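Local coordinates for protein cystatin (Fasciola hepatica, PDB 6I1M) that probably inhibits papain-like cysteine proteases, as a secreted type 1 cystatin (stefin) of the liver fluke, at residues A[18-22]-A[69-73]; A[21-26]-A[82-87]; A[31-37]-A[62-67]; A[37-43]-A[54-60]. The contacts are given in a common frame with arbitrary orientation. Where two conformers were deposited one is given. Residue numbers count along the deposited sequence, not the author numbering.

Contact 1 of 4, residues A[18-22]-A[69-73]; sequences FQPMI and VVVFV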
# COMPACT_ATOMS: atom_id res chain seq x y z
N PHE A 18 2.73 -6.96 1.71
CA PHE A 18 2.45 -5.67 1.02
C PHE A 18 3.61 -4.70 1.16
O PHE A 18 3.81 -3.94 0.23
CB PHE A 18 1.16 -5.03 1.54
CG PHE A 18 -0.08 -5.85 1.23
CD1 PHE A 18 -0.44 -6.12 -0.08
CD2 PHE A 18 -0.85 -6.38 2.25
CE1 PHE A 18 -1.55 -6.90 -0.36
CE2 PHE A 18 -1.98 -7.13 1.97
CZ PHE A 18 -2.34 -7.38 0.67
N GLN A 19 4.37 -4.71 2.26
CA GLN A 19 5.44 -3.69 2.45
C GLN A 19 6.46 -3.82 1.32
O GLN A 19 6.79 -2.79 0.74
CB GLN A 19 6.06 -3.72 3.85
CG GLN A 19 7.06 -2.59 4.08
CD GLN A 19 8.48 -2.81 3.60
OE1 GLN A 19 8.82 -3.75 2.88
NE2 GLN A 19 9.35 -1.92 4.04
N PRO A 20 7.00 -5.00 0.95
CA PRO A 20 7.95 -5.08 -0.16
C PRO A 20 7.36 -4.76 -1.54
O PRO A 20 8.07 -4.24 -2.37
CB PRO A 20 8.39 -6.55 -0.20
CG PRO A 20 8.14 -7.02 1.22
CD PRO A 20 6.88 -6.31 1.64
N MET A 21 6.07 -5.07 -1.76
CA MET A 21 5.37 -4.72 -3.02
C MET A 21 5.31 -3.19 -3.14
O MET A 21 5.56 -2.66 -4.22
CB MET A 21 3.94 -5.24 -3.06
CG MET A 21 3.79 -6.73 -3.17
SD MET A 21 2.02 -7.11 -3.36
CE MET A 21 1.99 -8.80 -2.77
N ILE A 22 4.96 -2.51 -2.06
CA ILE A 22 4.79 -1.03 -2.06
C ILE A 22 6.15 -0.35 -2.22
O ILE A 22 6.23 0.63 -2.99
CB ILE A 22 3.99 -0.55 -0.85
CG1 ILE A 22 2.58 -1.16 -0.89
CG2 ILE A 22 3.95 0.96 -0.79
CD1 ILE A 22 1.73 -0.87 0.32
N VAL A 69 -1.24 4.39 -1.21
CA VAL A 69 -1.03 3.37 -2.27
C VAL A 69 -2.14 2.33 -2.12
O VAL A 69 -2.23 1.72 -1.05
CB VAL A 69 0.34 2.69 -2.17
CG1 VAL A 69 0.65 1.85 -3.41
CG2 VAL A 69 1.46 3.70 -1.93
N VAL A 70 -2.90 2.10 -3.18
CA VAL A 70 -3.93 1.04 -3.25
C VAL A 70 -3.34 -0.22 -3.89
O VAL A 70 -2.75 -0.12 -4.96
CB VAL A 70 -5.18 1.54 -3.99
CG1 VAL A 70 -6.29 0.50 -3.92
CG2 VAL A 70 -5.65 2.88 -3.44
N VAL A 71 -3.49 -1.36 -3.21
CA VAL A 71 -3.15 -2.70 -3.77
C VAL A 71 -4.45 -3.50 -3.92
O VAL A 71 -5.15 -3.66 -2.90
CB VAL A 71 -2.17 -3.47 -2.88
CG1 VAL A 71 -1.81 -4.82 -3.48
CG2 VAL A 71 -0.92 -2.65 -2.58
N PHE A 72 -4.70 -4.02 -5.12
CA PHE A 72 -5.79 -4.95 -5.47
C PHE A 72 -5.29 -6.39 -5.37
O PHE A 72 -4.31 -6.80 -6.05
CB PHE A 72 -6.32 -4.65 -6.87
CG PHE A 72 -7.39 -5.62 -7.29
CD1 PHE A 72 -8.59 -5.71 -6.58
CD2 PHE A 72 -7.18 -6.51 -8.34
CE1 PHE A 72 -9.58 -6.59 -6.98
CE2 PHE A 72 -8.16 -7.43 -8.69
CZ PHE A 72 -9.35 -7.47 -8.00
N VAL A 73 -5.97 -7.17 -4.53
CA VAL A 73 -5.78 -8.64 -4.41
C VAL A 73 -7.02 -9.30 -5.01
O VAL A 73 -8.10 -9.24 -4.43
CB VAL A 73 -5.57 -9.07 -2.95
CG1 VAL A 73 -5.43 -10.57 -2.81
CG2 VAL A 73 -4.38 -8.36 -2.34

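Contact 2 of 4, residues A[21-26]-A[82-87]; sequences MILSKL and TSVGTP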
# COMPACT_ATOMS: atom_id res chain seq x y z
N MET A 21 6.07 -5.07 -1.76
CA MET A 21 5.37 -4.72 -3.02
C MET A 21 5.31 -3.19 -3.14
O MET A 21 5.56 -2.66 -4.22
CB MET A 21 3.94 -5.24 -3.06
CG MET A 21 3.79 -6.73 -3.17
SD MET A 21 2.02 -7.11 -3.36
CE MET A 21 1.99 -8.80 -2.77
N ILE A 22 4.96 -2.51 -2.06
CA ILE A 22 4.79 -1.03 -2.06
C ILE A 22 6.15 -0.35 -2.22
O ILE A 22 6.23 0.63 -2.99
CB ILE A 22 3.99 -0.55 -0.85
CG1 ILE A 22 2.58 -1.16 -0.89
CG2 ILE A 22 3.95 0.96 -0.79
CD1 ILE A 22 1.73 -0.87 0.32
N LEU A 23 7.18 -0.88 -1.57
CA LEU A 23 8.55 -0.34 -1.64
C LEU A 23 9.02 -0.45 -3.09
O LEU A 23 9.47 0.57 -3.64
CB LEU A 23 9.46 -1.17 -0.74
CG LEU A 23 10.95 -0.81 -0.73
CD1 LEU A 23 11.18 0.69 -0.66
CD2 LEU A 23 11.66 -1.49 0.43
N SER A 24 8.89 -1.65 -3.66
CA SER A 24 9.29 -1.93 -5.05
C SER A 24 8.61 -0.93 -5.99
O SER A 24 9.31 -0.38 -6.84
CB SER A 24 9.00 -3.34 -5.44
OG SER A 24 9.11 -3.45 -6.84
N LYS A 25 7.31 -0.66 -5.82
CA LYS A 25 6.53 0.29 -6.65
C LYS A 25 7.09 1.70 -6.50
O LYS A 25 7.35 2.34 -7.53
CB LYS A 25 5.05 0.33 -6.24
CG LYS A 25 4.15 1.12 -7.18
CD LYS A 25 4.33 0.78 -8.63
CE LYS A 25 3.40 1.57 -9.53
NZ LYS A 25 2.25 0.74 -9.97
N LEU A 26 7.30 2.16 -5.27
CA LEU A 26 7.85 3.51 -5.01
C LEU A 26 9.27 3.61 -5.61
O LEU A 26 9.59 4.67 -6.20
CB LEU A 26 7.84 3.81 -3.52
CG LEU A 26 6.47 4.16 -2.93
CD1 LEU A 26 6.55 4.17 -1.41
CD2 LEU A 26 5.97 5.49 -3.46
N THR A 82 -2.66 -9.65 -8.70
CA THR A 82 -2.39 -8.64 -7.65
C THR A 82 -1.73 -7.43 -8.30
O THR A 82 -0.76 -7.64 -9.06
CB THR A 82 -1.52 -9.20 -6.53
OG1 THR A 82 -2.26 -10.24 -5.89
CG2 THR A 82 -1.14 -8.16 -5.50
N SER A 83 -2.24 -6.23 -8.05
CA SER A 83 -1.77 -5.00 -8.73
C SER A 83 -1.55 -3.92 -7.67
O SER A 83 -2.47 -3.69 -6.87
CB SER A 83 -2.77 -4.59 -9.80
OG SER A 83 -2.29 -3.51 -10.60
N VAL A 84 -0.36 -3.31 -7.66
CA VAL A 84 -0.08 -2.09 -6.87
C VAL A 84 -0.48 -0.88 -7.72
O VAL A 84 -0.01 -0.78 -8.88
CB VAL A 84 1.39 -2.03 -6.40
CG1 VAL A 84 1.59 -0.86 -5.46
CG2 VAL A 84 1.81 -3.33 -5.72
N GLY A 85 -1.33 -0.02 -7.18
CA GLY A 85 -1.75 1.23 -7.82
C GLY A 85 -0.62 2.25 -7.91
O GLY A 85 0.53 1.96 -7.48
N THR A 86 -0.93 3.42 -8.43
CA THR A 86 -0.02 4.58 -8.48
C THR A 86 0.04 5.25 -7.12
O THR A 86 -0.98 5.75 -6.61
CB THR A 86 -0.48 5.58 -9.56
OG1 THR A 86 -0.49 4.85 -10.78
CG2 THR A 86 0.44 6.77 -9.65
N PRO A 87 1.23 5.33 -6.48
CA PRO A 87 1.36 6.06 -5.22
C PRO A 87 1.05 7.56 -5.41
O PRO A 87 1.37 8.12 -6.46
CB PRO A 87 2.82 5.84 -4.82
CG PRO A 87 3.16 4.56 -5.54
CD PRO A 87 2.50 4.71 -6.90

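Contact 3 of 4, residues A[31-37]-A[62-67]; sequences SVVSSCE and TCPGCW. Unlike the reference sequence in segment 31-37: Val33 (reference Glu).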
# COMPACT_ATOMS: atom_id res chain seq x y z
N SER A 31 10.31 7.41 -6.77
CA SER A 31 9.76 8.18 -5.63
C SER A 31 10.66 8.05 -4.39
O SER A 31 10.62 8.98 -3.56
CB SER A 31 8.38 7.76 -5.33
OG SER A 31 7.52 8.08 -6.39
N VAL A 32 11.33 6.92 -4.22
CA VAL A 32 12.21 6.69 -3.04
C VAL A 32 13.53 6.08 -3.54
O VAL A 32 13.58 5.53 -4.67
CB VAL A 32 11.51 5.83 -1.97
CG1 VAL A 32 10.18 6.42 -1.48
CG2 VAL A 32 11.28 4.42 -2.45
N VAL A 33 14.58 6.21 -2.75
CA VAL A 33 15.89 5.57 -3.00
C VAL A 33 15.86 4.15 -2.42
O VAL A 33 14.98 3.83 -1.59
CB VAL A 33 17.05 6.41 -2.44
CG1 VAL A 33 17.17 7.74 -3.18
CG2 VAL A 33 16.94 6.61 -0.94
N SER A 34 16.80 3.32 -2.86
CA SER A 34 16.81 1.85 -2.61
C SER A 34 16.96 1.58 -1.11
O SER A 34 16.43 0.54 -0.65
CB SER A 34 17.89 1.18 -3.42
OG SER A 34 19.15 1.70 -3.09
N SER A 35 17.57 2.52 -0.36
CA SER A 35 17.84 2.42 1.10
C SER A 35 16.61 2.74 1.98
O SER A 35 16.72 2.65 3.23
CB SER A 35 18.98 3.35 1.43
OG SER A 35 18.50 4.68 1.62
N CYS A 36 15.49 3.15 1.37
CA CYS A 36 14.26 3.64 2.06
C CYS A 36 13.75 2.62 3.10
O CYS A 36 13.48 1.47 2.70
CB CYS A 36 13.14 3.91 1.07
SG CYS A 36 11.61 4.50 1.85
N GLU A 37 13.60 3.04 4.36
CA GLU A 37 12.86 2.29 5.41
C GLU A 37 11.41 2.72 5.29
O GLU A 37 11.11 3.86 5.65
CB GLU A 37 13.40 2.53 6.82
CG GLU A 37 14.81 1.99 6.98
CD GLU A 37 15.40 2.05 8.38
OE1 GLU A 37 14.63 2.26 9.38
OE2 GLU A 37 16.63 1.88 8.47
N THR A 62 15.97 8.65 4.87
CA THR A 62 16.41 8.83 3.45
C THR A 62 15.21 8.94 2.50
O THR A 62 15.44 9.17 1.32
CB THR A 62 17.39 7.74 2.99
OG1 THR A 62 16.72 6.49 2.97
CG2 THR A 62 18.61 7.67 3.88
N CYS A 63 13.97 8.84 2.99
CA CYS A 63 12.74 8.94 2.14
C CYS A 63 11.59 9.59 2.92
O CYS A 63 10.48 9.07 2.93
CB CYS A 63 12.33 7.58 1.57
SG CYS A 63 12.32 6.21 2.77
N PRO A 64 11.79 10.76 3.56
CA PRO A 64 10.74 11.35 4.36
C PRO A 64 9.53 11.70 3.48
O PRO A 64 9.68 12.11 2.33
CB PRO A 64 11.42 12.60 4.93
CG PRO A 64 12.50 12.92 3.91
CD PRO A 64 13.02 11.57 3.52
N GLY A 65 8.36 11.50 4.03
CA GLY A 65 7.09 11.82 3.37
C GLY A 65 6.18 10.63 3.49
O GLY A 65 6.67 9.54 3.91
N CYS A 66 4.92 10.86 3.17
CA CYS A 66 3.86 9.85 3.25
C CYS A 66 3.22 9.75 1.87
O CYS A 66 3.16 10.77 1.14
CB CYS A 66 2.83 10.18 4.31
SG CYS A 66 3.46 9.92 6.00
N TRP A 67 2.82 8.54 1.52
CA TRP A 67 2.12 8.20 0.27
C TRP A 67 0.88 7.38 0.61
O TRP A 67 0.87 6.65 1.65
CB TRP A 67 3.06 7.44 -0.67
CG TRP A 67 4.26 8.18 -1.18
CD1 TRP A 67 4.41 8.71 -2.43
CD2 TRP A 67 5.54 8.33 -0.54
NE1 TRP A 67 5.68 9.18 -2.60
CE2 TRP A 67 6.39 8.99 -1.45
CE3 TRP A 67 6.04 7.99 0.73
CZ2 TRP A 67 7.71 9.32 -1.14
CZ3 TRP A 67 7.34 8.32 1.03
CH2 TRP A 67 8.16 8.98 0.12
O HOH W 1 7.06 10.88 -4.96
O HOH W 2 14.24 8.75 -1.12

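Contact 4 of 4, residues A[37-43]-A[54-60]; sequences ELELLQV and KFKVSGG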
# COMPACT_ATOMS: atom_id res chain seq x y z
N GLU A 37 13.60 3.04 4.36
CA GLU A 37 12.86 2.29 5.41
C GLU A 37 11.41 2.72 5.29
O GLU A 37 11.11 3.86 5.65
CB GLU A 37 13.40 2.53 6.82
CG GLU A 37 14.81 1.99 6.98
CD GLU A 37 15.40 2.05 8.38
OE1 GLU A 37 14.63 2.26 9.38
OE2 GLU A 37 16.63 1.88 8.47
N LEU A 38 10.56 1.85 4.75
CA LEU A 38 9.14 2.18 4.53
C LEU A 38 8.28 1.49 5.58
O LEU A 38 8.38 0.25 5.74
CB LEU A 38 8.76 1.72 3.13
CG LEU A 38 7.36 2.15 2.70
CD1 LEU A 38 7.36 3.61 2.28
CD2 LEU A 38 6.86 1.24 1.59
N GLU A 39 7.40 2.27 6.20
CA GLU A 39 6.46 1.82 7.24
C GLU A 39 5.03 1.89 6.73
O GLU A 39 4.61 2.96 6.27
CB GLU A 39 6.60 2.70 8.48
CG GLU A 39 5.69 2.27 9.59
CD GLU A 39 5.92 3.07 10.87
OE1 GLU A 39 6.66 4.05 10.80
OE2 GLU A 39 5.38 2.69 11.90
N LEU A 40 4.30 0.79 6.84
CA LEU A 40 2.83 0.79 6.62
C LEU A 40 2.21 1.31 7.92
O LEU A 40 2.32 0.61 8.94
CB LEU A 40 2.33 -0.62 6.29
CG LEU A 40 3.01 -1.37 5.13
CD1 LEU A 40 2.16 -2.55 4.72
CD2 LEU A 40 3.24 -0.52 3.91
N LEU A 41 1.60 2.49 7.88
CA LEU A 41 1.02 3.17 9.07
C LEU A 41 -0.35 2.58 9.37
O LEU A 41 -0.65 2.35 10.54
CB LEU A 41 0.89 4.67 8.79
CG LEU A 41 2.20 5.44 8.64
CD1 LEU A 41 1.90 6.90 8.37
CD2 LEU A 41 3.07 5.27 9.87
N GLN A 42 -1.17 2.41 8.33
CA GLN A 42 -2.57 1.96 8.48
C GLN A 42 -3.05 1.44 7.13
O GLN A 42 -2.37 1.68 6.11
CB GLN A 42 -3.47 3.11 8.94
CG GLN A 42 -3.41 4.30 7.99
CD GLN A 42 -4.17 5.49 8.51
OE1 GLN A 42 -4.17 5.77 9.71
NE2 GLN A 42 -4.80 6.24 7.62
N VAL A 43 -4.16 0.73 7.15
CA VAL A 43 -4.79 0.18 5.94
C VAL A 43 -6.30 0.33 6.08
O VAL A 43 -6.85 0.19 7.22
CB VAL A 43 -4.35 -1.28 5.70
CG1 VAL A 43 -4.93 -2.20 6.76
CG2 VAL A 43 -4.70 -1.72 4.28
N LYS A 54 -6.06 -0.04 0.79
CA LYS A 54 -5.50 1.33 0.75
C LYS A 54 -4.62 1.55 1.97
O LYS A 54 -5.14 1.66 3.13
CB LYS A 54 -6.60 2.38 0.71
CG LYS A 54 -6.10 3.78 0.41
CD LYS A 54 -7.04 4.81 0.94
CE LYS A 54 -8.35 4.83 0.20
NZ LYS A 54 -9.34 5.65 0.94
N PHE A 55 -3.33 1.65 1.71
CA PHE A 55 -2.27 1.90 2.71
C PHE A 55 -1.92 3.38 2.75
O PHE A 55 -1.83 4.03 1.72
CB PHE A 55 -1.05 1.08 2.33
CG PHE A 55 -1.28 -0.39 2.55
CD1 PHE A 55 -1.25 -0.91 3.84
CD2 PHE A 55 -1.52 -1.23 1.47
CE1 PHE A 55 -1.44 -2.26 4.04
CE2 PHE A 55 -1.70 -2.60 1.69
CZ PHE A 55 -1.67 -3.10 2.97
N LYS A 56 -1.70 3.89 3.96
CA LYS A 56 -0.89 5.11 4.18
C LYS A 56 0.49 4.65 4.65
O LYS A 56 0.56 3.93 5.66
CB LYS A 56 -1.58 6.00 5.20
CG LYS A 56 -0.97 7.38 5.32
CD LYS A 56 -1.74 8.27 6.27
CE LYS A 56 -0.90 9.40 6.82
NZ LYS A 56 -1.52 10.71 6.51
N VAL A 57 1.53 5.02 3.91
CA VAL A 57 2.94 4.57 4.14
C VAL A 57 3.79 5.81 4.44
O VAL A 57 3.52 6.87 3.87
CB VAL A 57 3.46 3.73 2.96
CG1 VAL A 57 2.50 2.59 2.63
CG2 VAL A 57 3.75 4.56 1.71
N SER A 58 4.78 5.64 5.32
CA SER A 58 5.73 6.69 5.77
C SER A 58 7.16 6.25 5.48
O SER A 58 7.51 5.08 5.76
CB SER A 58 5.56 6.97 7.23
OG SER A 58 6.55 7.86 7.67
N GLY A 59 7.97 7.15 4.93
CA GLY A 59 9.39 6.88 4.68
C GLY A 59 10.24 7.28 5.88
O GLY A 59 9.83 8.15 6.64
N GLY A 60 11.40 6.67 6.01
CA GLY A 60 12.37 6.98 7.07
C GLY A 60 13.28 8.11 6.64
O GLY A 60 12.88 8.92 5.79

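Contact 1 of 4, residues A[18-22]-A[69-73]
The axes of helix segment 18-22 and strand segment 69-73 approach to 10.3 Å, with N-to-C directions 119° apart, so the helix crosses the strand obliquely. The CA pairs Phe18-Val71 (7.9 Å) and Ile22-Val69 (7.3 Å) set the register: one helical turn forward corresponds to two residues back along the strand. Within the helix, Ile22 N hydrogen-bonds to Phe18 O at 2.9 Å, which brings both side chains onto the same face. On the strand, Val69, Val71 and Val73 point toward the helix, while Val70 and Phe72 point away. Phe18 CE1 lies 3.8 Å from Val71 CG1 and 3.7 Å from Val73 CG2, the latter methyl at the ring edge. Ile22 CG2 meets Val69 CG2 at 3.9 Å, and Ile22 CG1 reaches Val71 CG2 at 4.2 Å. Met21 SD approaches Val71 CG1 to 4.5 Å. Tyr53 and Phe55 of the adjacent strand also meet the Phe18 ring. This is the helix-on-sheet core of the cystatin fold. Every cross-segment contact is apolar, which implies that the helix is held here by hydrophobic burial.

Contact 2 of 4, residues A[21-26]-A[82-87]
In the cystatin fold the helix lies across an antiparallel sheet, and here its 21-26 portion meets the edge strand around 82-87. Val84 and Lys25 bury nearly equal areas, 88 and 86 Å², followed by Pro87 with 59 Å². Val84 points toward the helix: its CG2 sits 3.9 Å from Met21 CB, and its CG1 lies 3.7 Å from Lys25 CG. Val84 also touches Val69 of the neighbouring strand. Pro87 CA stands 7.0 Å from Leu26 CA. The proline presents its ring to the helix, with Pro87 CB 3.4 Å from Leu26 CD2 and Pro87 CG 3.9 Å from Lys25 CG. Leu26 starts sideways, but its end bends in to make this contact and continues onto Trp67. The aliphatic part of Lys25 thus packs against Val84 and Pro87, while its amine serves the backbone where regular strand structure gives way after Val84. Lys25 NZ donates a 2.9 Å hydrogen bond to Val84 O. A weak second one runs from Lys25 NZ to Gly85 O at 3.3 Å.

Contact 3 of 4, residues A[31-37]-A[62-67]
A disulfide-linked contact joins the loop after helix 12-28 to the loop before strand 66-74 and to Trp67 on that strand, its centre about 14 Å from the chain centre. Cys36 SG and Cys63 SG are 2.1 Å apart with a chi3 of 84°, close to the 90° favoured by disulfides, and Cys36 CA and Cys63 CA stand 5.5 Å apart. Cys36 closes a type I beta turn beginning at Val33, with Cys36 N hydrogen-bonded to Val33 O at 3.1 Å. Beside the bridge, Ser35 OG and Thr62 OG1 share a hydrogen bond of 2.9 Å. Val32, a buried residue, places CG1 3.9 Å from Cys63 CB and 3.6 Å from Trp67 CH2; Leu26 of the helix packs on both Val32 and Trp67. Water 1 links Ser31 OG with Trp67 NE1, both at 3.2 Å, and water 2 accepts from Val33 N at 3.0 Å while donating to Thr62 O at 2.8 Å. Covalent, apolar and solvent-mediated links together imply that the loop after the helix is tied at several points, not at the sulfurs alone.

Contact 4 of 4, residues A[37-43]-A[54-60]
Strands 38-43 and 54-59 form an antiparallel beta hairpin interrupted by a classic bulge. Their axes come within 4.6 Å at 144°, 36° from strictly antiparallel, as expected for a twisted pair with a bulge. The backbones of Glu39 and Ser58 satisfy each other, a hydrogen-bonded antiparallel pair: Glu39 N donates to Ser58 O and Ser58 N to Glu39 O, both at 2.8 Å. Leu41 and Gln42 both face Lys56: Leu41 N donates to Lys56 O at 2.8 Å, whereas Lys56 N reaches Gln42 O at 3.2 Å, shifting the register by one. Gly60 N makes only a weak hydrogen bond to Glu37 O, 2.8 Å at 123°. Phe55, Val57 and Gly59 hydrogen-bond through the backbone to Val69, Trp67 and Gly65. Lys56 NZ hydrogen-bonds to Ser91 O, while Leu38 O and Leu40 O accept from Gln19 NE2 and Arg15 NH1. Ile22 packs on Leu38, Leu40, Phe55 and Val57, which share a face with Val43. Val43 CG2 sits over the Phe55 ring in a CH-pi contact, 3.6 Å from its centroid.

In the fold
The chain runs from helix 12-28 through strands 38-47, 50-59, 66-74 and 83-90, which form one antiparallel sheet in that order. Contacts 1 and 2 start from the same helix, share Met21 and Ile22, and reach adjacent strands, their centres about 5 Å apart. Contact 4 pairs the first two strands, its centre about 10 Å from that of contact 1; Ile22 packs on Phe55 between them. The centre of contact 3, which shares Glu37 with contact 4, is about 10 Å from that of contact 4. Along the sequence, contact 4 nests inside contact 3, which nests inside contacts 1 and 2. One helix thus packs across the sheet, as in cystatins, and the Cys36-Cys63 disulfide fastens the loop after it to the loop before strand 66-74.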